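Local coordinates for DUF2442 domain-containing protein (PDB 2AUW) that is of unknown function but may bind DNA, perhaps through a helix-turn-helix-like helical part, at residues E93-W98 and R118-Y123; H59-E62 and V67-F70; R21-W26 and V31-V36; E5-K10 and N78-A83. All coordinates share one frame; numbering follows the deposited sequence. Where two conformers were deposited one is given.

Contact 1. Residues E93-W98 and R118-Y123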
loop_
_atom_site.group_PDB
_atom_site.type_symbol
_atom_site.label_atom_id
_atom_site.label_comp_id
_atom_site.label_asym_id
_atom_site.label_seq_id
_atom_site.Cartn_x
_atom_site.Cartn_y
_atom_site.Cartn_z
ATOM N N GLU B 93 -4.739 -17.104 -6.527
ATOM C CA GLU B 93 -3.664 -18.119 -6.407
ATOM C C GLU B 93 -3.162 -18.616 -7.746
ATOM O O GLU B 93 -1.962 -18.747 -7.931
ATOM C CB GLU B 93 -4.094 -19.297 -5.531
ATOM C CG GLU B 93 -4.253 -18.905 -4.083
ATOM C CD GLU B 93 -4.506 -20.083 -3.157
ATOM O OE1 GLU B 93 -4.648 -21.225 -3.614
ATOM O OE2 GLU B 93 -4.572 -19.851 -1.956
HETATM N N MSE B 94 -4.062 -18.856 -8.691
HETATM C CA MSE B 94 -3.660 -19.217 -10.057
HETATM C C MSE B 94 -2.778 -18.115 -10.649
HETATM O O MSE B 94 -1.732 -18.379 -11.261
HETATM C CB MSE B 94 -4.910 -19.458 -10.929
HETATM C CG MSE B 94 -5.582 -20.799 -10.661
HETATM SE SE MSE B 94 -7.343 -20.865 -11.445
HETATM C CE MSE B 94 -6.856 -20.746 -13.337
ATOM N N PHE B 95 -3.183 -16.870 -10.418
ATOM C CA PHE B 95 -2.465 -15.696 -10.898
ATOM C C PHE B 95 -1.107 -15.551 -10.195
ATOM O O PHE B 95 -0.073 -15.327 -10.851
ATOM C CB PHE B 95 -3.324 -14.433 -10.686
ATOM C CG PHE B 95 -2.741 -13.181 -11.300
ATOM C CD1 PHE B 95 -2.875 -12.940 -12.678
ATOM C CD2 PHE B 95 -2.064 -12.246 -10.512
ATOM C CE1 PHE B 95 -2.346 -11.790 -13.288
ATOM C CE2 PHE B 95 -1.520 -11.073 -11.098
ATOM C CZ PHE B 95 -1.674 -10.845 -12.500
ATOM N N GLY B 96 -1.109 -15.666 -8.874
ATOM C CA GLY B 96 0.140 -15.643 -8.088
ATOM C C GLY B 96 1.104 -16.774 -8.445
ATOM O O GLY B 96 2.320 -16.555 -8.523
ATOM N N ASP B 97 0.572 -17.966 -8.695
ATOM C CA ASP B 97 1.375 -19.115 -9.155
ATOM C C ASP B 97 2.023 -18.825 -10.514
ATOM O O ASP B 97 3.197 -19.137 -10.721
ATOM C CB ASP B 97 0.508 -20.367 -9.281
ATOM C CG ASP B 97 0.133 -20.982 -7.929
ATOM O OD1 ASP B 97 0.593 -20.501 -6.874
ATOM O OD2 ASP B 97 -0.631 -21.961 -7.939
ATOM N N TRP B 98 1.262 -18.216 -11.434
ATOM C CA TRP B 98 1.806 -17.775 -12.717
ATOM C C TRP B 98 2.956 -16.779 -12.565
ATOM O O TRP B 98 3.967 -16.900 -13.252
ATOM C CB TRP B 98 0.695 -17.222 -13.633
ATOM C CG TRP B 98 1.190 -16.512 -14.856
ATOM C CD1 TRP B 98 1.544 -17.067 -16.057
ATOM C CD2 TRP B 98 1.333 -15.093 -15.010
ATOM N NE1 TRP B 98 1.936 -16.073 -16.938
ATOM C CE2 TRP B 98 1.808 -14.857 -16.317
ATOM C CE3 TRP B 98 1.106 -13.996 -14.153
ATOM C CZ2 TRP B 98 2.064 -13.570 -16.798
ATOM C CZ3 TRP B 98 1.375 -12.703 -14.631
ATOM C CH2 TRP B 98 1.859 -12.514 -15.938
ATOM N N ARG B 118 -0.500 -1.501 -10.696
ATOM C CA ARG B 118 -1.584 -1.486 -9.740
ATOM C C ARG B 118 -2.562 -2.630 -10.006
ATOM O O ARG B 118 -2.999 -3.289 -9.064
ATOM C CB ARG B 118 -2.340 -0.144 -9.746
ATOM C CG ARG B 118 -3.556 -0.101 -8.797
ATOM C CD ARG B 118 -4.301 1.227 -8.952
ATOM N NE ARG B 118 -5.082 1.657 -7.777
ATOM C CZ ARG B 118 -4.556 2.005 -6.606
ATOM N NH1 ARG B 118 -5.336 2.404 -5.603
ATOM N NH2 ARG B 118 -3.246 1.925 -6.417
HETATM N N MSE B 119 -2.902 -2.842 -11.277
HETATM C CA MSE B 119 -3.883 -3.880 -11.619
HETATM C C MSE B 119 -3.323 -5.275 -11.341
HETATM O O MSE B 119 -4.044 -6.157 -10.881
HETATM C CB MSE B 119 -4.344 -3.755 -13.064
HETATM C CG MSE B 119 -5.439 -2.718 -13.214
HETATM SE SE MSE B 119 -7.074 -3.571 -12.535
HETATM C CE MSE B 119 -8.286 -2.867 -13.986
ATOM N N VAL B 120 -2.051 -5.482 -11.647
ATOM C CA VAL B 120 -1.367 -6.708 -11.236
ATOM C C VAL B 120 -1.529 -6.952 -9.728
ATOM O O VAL B 120 -1.889 -8.047 -9.311
ATOM C CB VAL B 120 0.129 -6.708 -11.650
ATOM C CG1 VAL B 120 0.874 -7.952 -11.099
ATOM C CG2 VAL B 120 0.249 -6.638 -13.187
ATOM N N SER B 121 -1.214 -5.946 -8.918
ATOM C CA SER B 121 -1.408 -6.032 -7.474
ATOM C C SER B 121 -2.868 -6.337 -7.080
ATOM O O SER B 121 -3.123 -7.192 -6.248
ATOM C CB SER B 121 -0.971 -4.733 -6.817
ATOM O OG SER B 121 -1.149 -4.809 -5.420
ATOM N N TYR B 122 -3.822 -5.655 -7.692
ATOM C CA TYR B 122 -5.240 -5.904 -7.365
ATOM C C TYR B 122 -5.658 -7.351 -7.592
ATOM O O TYR B 122 -6.334 -7.945 -6.744
ATOM C CB TYR B 122 -6.164 -4.931 -8.108
ATOM C CG TYR B 122 -6.457 -3.671 -7.289
ATOM C CD1 TYR B 122 -7.766 -3.342 -6.926
ATOM C CD2 TYR B 122 -5.427 -2.842 -6.840
ATOM C CE1 TYR B 122 -8.057 -2.210 -6.168
ATOM C CE2 TYR B 122 -5.708 -1.671 -6.088
ATOM C CZ TYR B 122 -7.025 -1.371 -5.756
ATOM O OH TYR B 122 -7.335 -0.240 -5.014
ATOM N N TYR B 123 -5.218 -7.898 -8.722
ATOM C CA TYR B 123 -5.472 -9.304 -9.071
ATOM C C TYR B 123 -4.757 -10.255 -8.114
ATOM O O TYR B 123 -5.342 -11.237 -7.646
ATOM C CB TYR B 123 -5.038 -9.593 -10.505
ATOM C CG TYR B 123 -5.805 -8.866 -11.601
ATOM C CD1 TYR B 123 -5.158 -8.469 -12.777
ATOM C CD2 TYR B 123 -7.181 -8.589 -11.482
ATOM C CE1 TYR B 123 -5.861 -7.804 -13.824
ATOM C CE2 TYR B 123 -7.871 -7.930 -12.509
ATOM C CZ TYR B 123 -7.212 -7.533 -13.664
ATOM O OH TYR B 123 -7.905 -6.862 -14.667
#
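Val120 O lies 3.5 Å from Phe95 CE2, the closest approach between the segments; it stands oblique to the ring and is not hydrogen-bonded to it. Phe95 carries its CG opposite the backbone N (chi1 -173°), which sends the ring out from helix 92-101 toward helix 117-124. Tyr123 CB sits over one face, 4.0 Å from the Phe95 ring centroid and close to the ring normal, a CH-pi contact. The Tyr123 ring then turns its edge to that face, the centroids being 5.8 Å apart and the planes at 72°, so the pair is T-shaped. Helices 106-113 and 117-124, joined by a short turn, are consistent with a helix-turn-helix unit, and Phe95 ties the second of them to helix 92-101, which precedes both. Val120 CG1 lies in the plane of the Phe95 ring at its edge, 3.9 Å from Phe95 CE2. Trp98 CE3 lies over the rim of the opposite face of Phe95, while Leu113, Ile130 and Cys138 also pack on this buried ring.

Contact 2. Residues H59-E62 and V67-F70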
loop_
_atom_site.group_PDB
_atom_site.type_symbol
_atom_site.label_atom_id
_atom_site.label_comp_id
_atom_site.label_asym_id
_atom_site.label_seq_id
_atom_site.Cartn_x
_atom_site.Cartn_y
_atom_site.Cartn_z
ATOM N N HIS B 59 -16.244 -23.048 12.156
ATOM C CA HIS B 59 -16.382 -21.653 12.601
ATOM C C HIS B 59 -15.141 -20.876 12.165
ATOM O O HIS B 59 -14.207 -21.456 11.608
ATOM C CB HIS B 59 -16.469 -21.633 14.128
ATOM C CG HIS B 59 -15.364 -22.399 14.792
ATOM N ND1 HIS B 59 -15.428 -23.763 15.004
ATOM C CD2 HIS B 59 -14.152 -22.007 15.239
ATOM C CE1 HIS B 59 -14.312 -24.167 15.583
ATOM N NE2 HIS B 59 -13.527 -23.117 15.748
ATOM N N ILE B 60 -15.122 -19.569 12.418
ATOM C CA ILE B 60 -13.917 -18.771 12.121
ATOM C C ILE B 60 -12.979 -18.840 13.328
ATOM O O ILE B 60 -13.422 -18.515 14.428
ATOM C CB ILE B 60 -14.272 -17.301 11.809
ATOM C CG1 ILE B 60 -15.218 -17.199 10.609
ATOM C CG2 ILE B 60 -12.991 -16.447 11.630
ATOM C CD1 ILE B 60 -15.721 -15.795 10.332
ATOM N N ALA B 61 -11.712 -19.269 13.139
ATOM C CA ALA B 61 -10.724 -19.384 14.251
ATOM C C ALA B 61 -10.518 -18.066 15.015
ATOM O O ALA B 61 -10.368 -17.007 14.392
ATOM C CB ALA B 61 -9.356 -19.902 13.757
ATOM N N GLU B 62 -10.516 -18.145 16.353
ATOM C CA GLU B 62 -10.346 -16.954 17.207
ATOM C C GLU B 62 -9.049 -16.256 16.826
ATOM O O GLU B 62 -7.989 -16.887 16.823
ATOM C CB GLU B 62 -10.305 -17.293 18.711
ATOM C CG GLU B 62 -10.152 -16.035 19.586
ATOM C CD GLU B 62 -9.783 -16.293 21.043
ATOM O OE1 GLU B 62 -9.814 -15.325 21.831
ATOM O OE2 GLU B 62 -9.453 -17.437 21.420
ATOM N N VAL B 67 -10.628 -20.930 8.546
ATOM C CA VAL B 67 -11.796 -21.781 8.656
ATOM C C VAL B 67 -11.376 -22.944 9.528
ATOM O O VAL B 67 -10.409 -23.620 9.235
ATOM C CB VAL B 67 -12.275 -22.241 7.255
ATOM C CG1 VAL B 67 -13.321 -23.373 7.360
ATOM C CG2 VAL B 67 -12.846 -21.078 6.464
ATOM N N GLU B 68 -12.085 -23.167 10.632
ATOM C CA GLU B 68 -11.617 -24.095 11.634
ATOM C C GLU B 68 -12.725 -25.035 12.106
ATOM O O GLU B 68 -13.899 -24.668 12.117
ATOM C CB GLU B 68 -11.040 -23.321 12.830
ATOM C CG GLU B 68 -10.683 -24.223 14.012
ATOM C CD GLU B 68 -10.060 -23.429 15.119
ATOM O OE1 GLU B 68 -8.822 -23.262 15.083
ATOM O OE2 GLU B 68 -10.814 -22.970 16.006
ATOM N N TRP B 69 -12.327 -26.248 12.474
ATOM C CA TRP B 69 -13.218 -27.225 13.094
ATOM C C TRP B 69 -12.568 -27.533 14.429
ATOM O O TRP B 69 -13.154 -27.263 15.471
ATOM C CB TRP B 69 -13.374 -28.509 12.265
ATOM C CG TRP B 69 -14.186 -28.352 11.006
ATOM C CD1 TRP B 69 -15.504 -28.616 10.844
ATOM C CD2 TRP B 69 -13.705 -27.892 9.735
ATOM N NE1 TRP B 69 -15.886 -28.379 9.542
ATOM C CE2 TRP B 69 -14.795 -27.900 8.849
ATOM C CE3 TRP B 69 -12.442 -27.482 9.261
ATOM C CZ2 TRP B 69 -14.674 -27.514 7.516
ATOM C CZ3 TRP B 69 -12.329 -27.063 7.935
ATOM C CH2 TRP B 69 -13.427 -27.102 7.075
ATOM N N PHE B 70 -11.346 -28.058 14.388
ATOM C CA PHE B 70 -10.556 -28.252 15.613
ATOM C C PHE B 70 -9.356 -27.306 15.742
ATOM O O PHE B 70 -9.149 -26.718 16.799
ATOM C CB PHE B 70 -10.124 -29.719 15.783
ATOM C CG PHE B 70 -11.254 -30.706 15.678
ATOM C CD1 PHE B 70 -11.393 -31.505 14.547
ATOM C CD2 PHE B 70 -12.181 -30.842 16.720
ATOM C CE1 PHE B 70 -12.440 -32.418 14.439
ATOM C CE2 PHE B 70 -13.237 -31.758 16.632
ATOM C CZ PHE B 70 -13.369 -32.550 15.485
HETATM O O HOH W 1 -9.955 -20.817 17.678
#
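The His59 imidazole has Glu68 O over one face, 3.4 Å above the plane, and Trp69 O at its edge, 3.3 Å from His59 CE1. Its CG stands between the backbone N and the carbonyl carbon (chi1 51°), which brings the ring over Glu68 O. The ring and the Glu68 carboxylate are turned 73° apart. His59 NE2 donates to Glu68 OE2 at 2.7 Å, onto its anti lone pair, the acceptor tilted 18° from the ring plane. Because ND1 donates to Arg57 O, both ring nitrogens meet acceptors, which would favour the positive form. A water bridges Glu68 OE2 to Glu62 N, and Glu68 OE1 accepts from Thr72 N. A leucine in place of His59 would probably leave Glu68 OE2 without its closest donor and Arg57 O without the ring N-H. His59 N to Glu68 O and Glu68 N to His59 O, both 2.9 Å, make the hydrogen-bonded pair of this antiparallel hairpin. On its other face, Ile60 and Val67 pack against Leu11 of strand 11-16, Val67 also against Leu22.

Contact 3. Residues R21-W26 and V31-V36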
loop_
_atom_site.group_PDB
_atom_site.type_symbol
_atom_site.label_atom_id
_atom_site.label_comp_id
_atom_site.label_asym_id
_atom_site.label_seq_id
_atom_site.Cartn_x
_atom_site.Cartn_y
_atom_site.Cartn_z
ATOM N N ARG B 21 -19.999 -29.331 2.038
ATOM C CA ARG B 21 -20.068 -27.985 1.453
ATOM C C ARG B 21 -20.191 -26.890 2.520
ATOM O O ARG B 21 -20.910 -27.062 3.505
ATOM C CB ARG B 21 -21.235 -27.893 0.475
ATOM C CG ARG B 21 -21.160 -26.730 -0.501
ATOM C CD ARG B 21 -22.137 -26.928 -1.636
ATOM N NE ARG B 21 -22.104 -25.858 -2.637
ATOM C CZ ARG B 21 -21.322 -25.856 -3.718
ATOM N NH1 ARG B 21 -20.494 -26.868 -3.941
ATOM N NH2 ARG B 21 -21.365 -24.842 -4.585
ATOM N N LEU B 22 -19.485 -25.773 2.311
ATOM C CA LEU B 22 -19.549 -24.609 3.216
ATOM C C LEU B 22 -20.122 -23.414 2.486
ATOM O O LEU B 22 -20.023 -23.334 1.277
ATOM C CB LEU B 22 -18.162 -24.262 3.759
ATOM C CG LEU B 22 -17.343 -25.320 4.497
ATOM C CD1 LEU B 22 -15.886 -24.848 4.577
ATOM C CD2 LEU B 22 -17.932 -25.663 5.884
ATOM N N ARG B 23 -20.753 -22.483 3.218
ATOM C CA ARG B 23 -21.123 -21.201 2.652
ATOM C C ARG B 23 -20.262 -20.130 3.357
ATOM O O ARG B 23 -20.216 -20.083 4.586
ATOM C CB ARG B 23 -22.614 -20.901 2.863
ATOM C CG ARG B 23 -23.013 -19.553 2.276
ATOM C CD ARG B 23 -24.443 -19.167 2.637
ATOM N NE ARG B 23 -25.362 -20.261 2.358
ATOM C CZ ARG B 23 -25.809 -20.595 1.150
ATOM N NH1 ARG B 23 -25.437 -19.903 0.076
ATOM N NH2 ARG B 23 -26.648 -21.627 1.023
ATOM N N THR B 24 -19.577 -19.304 2.575
ATOM C CA THR B 24 -18.601 -18.345 3.142
ATOM C C THR B 24 -19.053 -16.951 2.748
ATOM O O THR B 24 -19.416 -16.735 1.607
ATOM C CB THR B 24 -17.156 -18.603 2.633
ATOM O OG1 THR B 24 -17.151 -18.629 1.193
ATOM C CG2 THR B 24 -16.647 -19.949 3.173
ATOM N N THR B 25 -19.033 -16.031 3.708
ATOM C CA THR B 25 -19.386 -14.626 3.448
ATOM C C THR B 25 -18.144 -13.766 3.705
ATOM O O THR B 25 -17.400 -13.991 4.668
ATOM C CB THR B 25 -20.556 -14.150 4.357
ATOM O OG1 THR B 25 -21.657 -15.073 4.237
ATOM C CG2 THR B 25 -21.007 -12.759 3.943
ATOM N N TRP B 26 -17.959 -12.779 2.854
ATOM C CA TRP B 26 -16.732 -12.002 2.806
ATOM C C TRP B 26 -17.023 -10.497 2.898
ATOM O O TRP B 26 -18.085 -10.059 2.506
ATOM C CB TRP B 26 -15.959 -12.327 1.520
ATOM C CG TRP B 26 -15.726 -13.835 1.368
ATOM C CD1 TRP B 26 -16.603 -14.750 0.838
ATOM C CD2 TRP B 26 -14.573 -14.576 1.794
ATOM N NE1 TRP B 26 -16.063 -16.027 0.898
ATOM C CE2 TRP B 26 -14.820 -15.950 1.487
ATOM C CE3 TRP B 26 -13.349 -14.221 2.397
ATOM C CZ2 TRP B 26 -13.876 -16.965 1.752
ATOM C CZ3 TRP B 26 -12.398 -15.240 2.664
ATOM C CH2 TRP B 26 -12.677 -16.595 2.331
ATOM N N VAL B 31 -20.944 -13.945 -1.275
ATOM C CA VAL B 31 -21.376 -15.116 -0.528
ATOM C C VAL B 31 -21.072 -16.301 -1.461
ATOM O O VAL B 31 -21.612 -16.396 -2.555
ATOM C CB VAL B 31 -22.875 -15.068 -0.151
ATOM C CG1 VAL B 31 -23.268 -16.354 0.598
ATOM C CG2 VAL B 31 -23.157 -13.851 0.723
ATOM N N LEU B 32 -20.101 -17.109 -1.071
ATOM C CA LEU B 32 -19.546 -18.136 -1.973
ATOM C C LEU B 32 -19.621 -19.483 -1.288
ATOM O O LEU B 32 -19.287 -19.620 -0.121
ATOM C CB LEU B 32 -18.071 -17.835 -2.303
ATOM C CG LEU B 32 -17.704 -16.439 -2.797
ATOM C CD1 LEU B 32 -16.193 -16.322 -2.892
ATOM C CD2 LEU B 32 -18.344 -16.203 -4.137
ATOM N N GLU B 33 -20.029 -20.492 -2.031
ATOM C CA GLU B 33 -20.044 -21.842 -1.502
ATOM C C GLU B 33 -18.827 -22.594 -2.033
ATOM O O GLU B 33 -18.292 -22.291 -3.099
ATOM C CB GLU B 33 -21.348 -22.579 -1.864
ATOM C CG GLU B 33 -22.632 -21.963 -1.190
ATOM C CD GLU B 33 -23.940 -22.691 -1.545
ATOM O OE1 GLU B 33 -23.898 -23.796 -2.134
ATOM O OE2 GLU B 33 -25.023 -22.143 -1.210
ATOM N N VAL B 34 -18.413 -23.595 -1.276
ATOM C CA VAL B 34 -17.184 -24.304 -1.638
ATOM C C VAL B 34 -17.210 -25.698 -1.020
ATOM O O VAL B 34 -17.573 -25.866 0.163
ATOM C CB VAL B 34 -15.944 -23.522 -1.132
ATOM C CG1 VAL B 34 -15.964 -23.384 0.382
ATOM C CG2 VAL B 34 -14.601 -24.182 -1.642
ATOM N N ASP B 35 -16.794 -26.683 -1.806
ATOM C CA ASP B 35 -16.690 -28.060 -1.307
ATOM C C ASP B 35 -15.282 -28.269 -0.775
ATOM O O ASP B 35 -14.289 -27.898 -1.437
ATOM C CB ASP B 35 -16.974 -29.039 -2.442
ATOM C CG ASP B 35 -17.291 -30.436 -1.940
ATOM O OD1 ASP B 35 -16.411 -31.092 -1.375
ATOM O OD2 ASP B 35 -18.436 -30.865 -2.111
ATOM N N VAL B 36 -15.185 -28.832 0.426
ATOM C CA VAL B 36 -13.885 -29.150 1.020
ATOM C C VAL B 36 -13.708 -30.665 1.250
ATOM O O VAL B 36 -12.770 -31.061 1.904
ATOM C CB VAL B 36 -13.588 -28.385 2.342
ATOM C CG1 VAL B 36 -13.403 -26.891 2.070
ATOM C CG2 VAL B 36 -14.718 -28.628 3.396
#
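Leu22 and Val34 form a hydrogen-bonded antiparallel pair, with Leu22 N to Val34 O at 2.9 Å, and Thr24 with Leu32 repeats the pattern. Between them Arg23 and Glu33 make a non-hydrogen-bonded pair, and the strand axes run at 151°. Leu32 O accepts from Thr24 N and from Thr24 OG1 at 2.7 Å, the two arriving from opposite faces of the carbonyl plane. Thr24 OG1 stands between its backbone N and carbonyl carbon (chi1 53°), where it also accepts from Trp26 NE1 at 2.8 Å. This is the beta hairpin of strands 21-26 and 31-35 in a three-stranded antiparallel sheet, whose Leu32 and Val34 side turns to helix 76-86. The other side bears a salt-bridge network centred on Glu33. Glu33 OE2 bridges to Arg23 NH1 at 2.6 Å from over the guanidinium face, not along an N-H, and such closeness is doubtful. Arg21 NE meets Glu33 OE1 at 2.8 Å in the guanidinium plane, but in one of two conformers, so this arm is less certain. With an alanine in place of Glu33, the two guanidinium groups would probably lose their shared counter-charge and be freer to turn. Val31 CG1 packs on Arg23 CG.

Contact 4. Residues E5-K10 and N78-A83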
loop_
_atom_site.group_PDB
_atom_site.type_symbol
_atom_site.label_atom_id
_atom_site.label_comp_id
_atom_site.label_asym_id
_atom_site.label_seq_id
_atom_site.Cartn_x
_atom_site.Cartn_y
_atom_site.Cartn_z
ATOM N N GLU B 5 2.909 -11.040 1.366
ATOM C CA GLU B 5 1.550 -11.160 0.859
ATOM C C GLU B 5 0.477 -10.364 1.608
ATOM O O GLU B 5 0.602 -10.040 2.808
ATOM C CB GLU B 5 1.150 -12.602 0.522
ATOM C CG GLU B 5 -0.009 -12.671 -0.489
ATOM C CD GLU B 5 0.180 -13.713 -1.588
ATOM O OE1 GLU B 5 -0.232 -13.432 -2.739
ATOM O OE2 GLU B 5 0.732 -14.802 -1.318
ATOM N N TYR B 6 -0.514 -9.969 0.827
ATOM C CA TYR B 6 -1.680 -9.216 1.269
ATOM C C TYR B 6 -2.829 -9.946 0.591
ATOM O O TYR B 6 -2.757 -10.215 -0.600
ATOM C CB TYR B 6 -1.659 -7.760 0.785
ATOM C CG TYR B 6 -2.888 -6.960 1.221
ATOM C CD1 TYR B 6 -3.214 -6.852 2.561
ATOM C CD2 TYR B 6 -3.698 -6.313 0.287
ATOM C CE1 TYR B 6 -4.336 -6.138 2.977
ATOM C CE2 TYR B 6 -4.831 -5.578 0.693
ATOM C CZ TYR B 6 -5.131 -5.504 2.054
ATOM O OH TYR B 6 -6.220 -4.800 2.520
ATOM N N PHE B 7 -3.840 -10.281 1.377
ATOM C CA PHE B 7 -5.124 -10.804 0.915
ATOM C C PHE B 7 -6.233 -9.840 1.362
ATOM O O PHE B 7 -6.507 -9.617 2.570
ATOM C CB PHE B 7 -5.338 -12.257 1.404
ATOM C CG PHE B 7 -6.651 -12.881 0.962
ATOM C CD1 PHE B 7 -6.854 -13.286 -0.360
ATOM C CD2 PHE B 7 -7.677 -13.084 1.888
ATOM C CE1 PHE B 7 -8.091 -13.855 -0.761
ATOM C CE2 PHE B 7 -8.908 -13.666 1.499
ATOM C CZ PHE B 7 -9.107 -14.052 0.163
ATOM N N PHE B 8 -6.843 -9.230 0.371
ATOM C CA PHE B 8 -7.790 -8.145 0.616
ATOM C C PHE B 8 -9.092 -8.635 1.326
ATOM O O PHE B 8 -9.428 -8.140 2.400
ATOM C CB PHE B 8 -8.058 -7.337 -0.680
ATOM C CG PHE B 8 -9.206 -6.346 -0.541
ATOM C CD1 PHE B 8 -9.003 -5.111 0.091
ATOM C CD2 PHE B 8 -10.491 -6.678 -0.976
ATOM C CE1 PHE B 8 -10.066 -4.199 0.268
ATOM C CE2 PHE B 8 -11.560 -5.791 -0.818
ATOM C CZ PHE B 8 -11.349 -4.532 -0.196
ATOM N N PRO B 9 -9.785 -9.648 0.780
ATOM C CA PRO B 9 -11.063 -10.036 1.440
ATOM C C PRO B 9 -10.938 -10.517 2.893
ATOM O O PRO B 9 -9.950 -11.171 3.280
ATOM C CB PRO B 9 -11.578 -11.192 0.554
ATOM C CG PRO B 9 -10.882 -11.011 -0.739
ATOM C CD PRO B 9 -9.516 -10.503 -0.389
ATOM N N LYS B 10 -11.931 -10.175 3.713
ATOM C CA LYS B 10 -12.007 -10.683 5.079
ATOM C C LYS B 10 -13.134 -11.702 5.122
ATOM O O LYS B 10 -14.172 -11.487 4.527
ATOM C CB LYS B 10 -12.338 -9.556 6.083
ATOM C CG LYS B 10 -11.259 -8.478 6.182
ATOM C CD LYS B 10 -11.855 -7.172 6.755
ATOM C CE LYS B 10 -11.011 -5.955 6.393
ATOM N NZ LYS B 10 -9.952 -5.661 7.411
ATOM N N ASN B 78 -6.791 -19.465 0.984
ATOM C CA ASN B 78 -6.933 -20.707 0.200
ATOM C C ASN B 78 -8.406 -21.042 0.000
ATOM O O ASN B 78 -8.816 -21.412 -1.082
ATOM C CB ASN B 78 -6.223 -21.878 0.897
ATOM C CG ASN B 78 -4.788 -21.543 1.251
ATOM O OD1 ASN B 78 -4.031 -21.042 0.427
ATOM N ND2 ASN B 78 -4.436 -21.750 2.504
ATOM N N VAL B 79 -9.209 -20.913 1.058
ATOM C CA VAL B 79 -10.655 -21.230 0.924
ATOM C C VAL B 79 -11.319 -20.352 -0.123
ATOM O O VAL B 79 -12.073 -20.829 -0.965
ATOM C CB VAL B 79 -11.418 -21.153 2.261
ATOM C CG1 VAL B 79 -12.928 -21.319 1.983
ATOM C CG2 VAL B 79 -10.921 -22.268 3.198
ATOM N N TYR B 80 -10.991 -19.052 -0.089
ATOM C CA TYR B 80 -11.485 -18.128 -1.119
ATOM C C TYR B 80 -11.098 -18.588 -2.542
ATOM O O TYR B 80 -11.952 -18.676 -3.450
ATOM C CB TYR B 80 -10.958 -16.716 -0.794
ATOM C CG TYR B 80 -11.566 -15.619 -1.591
ATOM C CD1 TYR B 80 -12.756 -14.986 -1.159
ATOM C CD2 TYR B 80 -10.961 -15.170 -2.754
ATOM C CE1 TYR B 80 -13.313 -13.947 -1.882
ATOM C CE2 TYR B 80 -11.526 -14.138 -3.500
ATOM C CZ TYR B 80 -12.703 -13.536 -3.049
ATOM O OH TYR B 80 -13.210 -12.509 -3.800
ATOM N N ALA B 81 -9.807 -18.882 -2.739
ATOM C CA ALA B 81 -9.313 -19.401 -4.030
ATOM C C ALA B 81 -10.071 -20.652 -4.505
ATOM O O ALA B 81 -10.435 -20.745 -5.696
ATOM C CB ALA B 81 -7.827 -19.705 -3.948
ATOM N N TRP B 82 -10.301 -21.591 -3.591
ATOM C CA TRP B 82 -10.997 -22.855 -3.954
ATOM C C TRP B 82 -12.423 -22.562 -4.358
ATOM O O TRP B 82 -12.952 -23.189 -5.280
ATOM C CB TRP B 82 -11.024 -23.849 -2.794
ATOM C CG TRP B 82 -9.686 -24.166 -2.236
ATOM C CD1 TRP B 82 -8.490 -23.982 -2.864
ATOM C CD2 TRP B 82 -9.392 -24.715 -0.954
ATOM N NE1 TRP B 82 -7.461 -24.365 -2.044
ATOM C CE2 TRP B 82 -7.982 -24.817 -0.864
ATOM C CE3 TRP B 82 -10.173 -25.125 0.143
ATOM C CZ2 TRP B 82 -7.340 -25.307 0.275
ATOM C CZ3 TRP B 82 -9.535 -25.626 1.260
ATOM C CH2 TRP B 82 -8.117 -25.697 1.320
ATOM N N ALA B 83 -13.039 -21.586 -3.679
ATOM C CA ALA B 83 -14.420 -21.238 -3.976
ATOM C C ALA B 83 -14.484 -20.689 -5.392
ATOM O O ALA B 83 -15.380 -21.057 -6.189
ATOM C CB ALA B 83 -14.952 -20.201 -2.953
#
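Phe7 CZ presses into the root of the Tyr80 side chain, 3.4 Å from Tyr80 CB and equally near Tyr80 CG, and this is the tight part of the contact. The Phe7 ring comes edge first toward the face of Tyr80 but is displaced toward the CB end, giving an offset edge-to-face pair with centroids 5.3 Å apart and planes at 73°. Tyr80 has its CG opposite the backbone N (chi1 -169°), which carries the ring out from helix 76-86 to meet the incoming chain. Packing is looser toward the phenol end. There Pro9 CG lies over the same face of Tyr80, 4.1 Å from the ring centroid and 20° off its normal, a CH-pi contact. Pro9 CD also rests on the Phe7 ring, 3.5 Å above its plane and over its centre, so the proline fills the corner between the two aromatic rings. The Tyr80 hydroxyl bonds to Glu30, and Trp26 meets the Tyr80 ring edge-to-face. Pro9 O accepts from Arg76 NH1, a polar tie of the arm to the start of helix 76-86. Between the segments themselves the touching atoms are all carbon apart from the Tyr80 hydroxyl oxygen near Pro9 CG, which implies an apolar and aromatic contact held by dispersion and ring electrostatics.

In the fold
Contact 4 lies nearest the middle of the chain, about 6 Å from its centre, and touches the other three. Its centre is about 12 Å from those of contacts 1 and 3 and about 16 Å from that of contact 2. Trp26 CD2 of contact 3 reaches Tyr80 CD1 at 3.5 Å, and Glu93 CD of contact 1 reaches Ala81 CB at 3.4 Å. Contacts 2 and 3 join through Leu22 CD1 and Val67 CG1, 4.1 Å apart. Contacts 1 and 2 do not touch, their nearest atoms being about 12 Å apart; contact 4, which touches both, lies between the two-hairpin part and the helical part that may bind DNA.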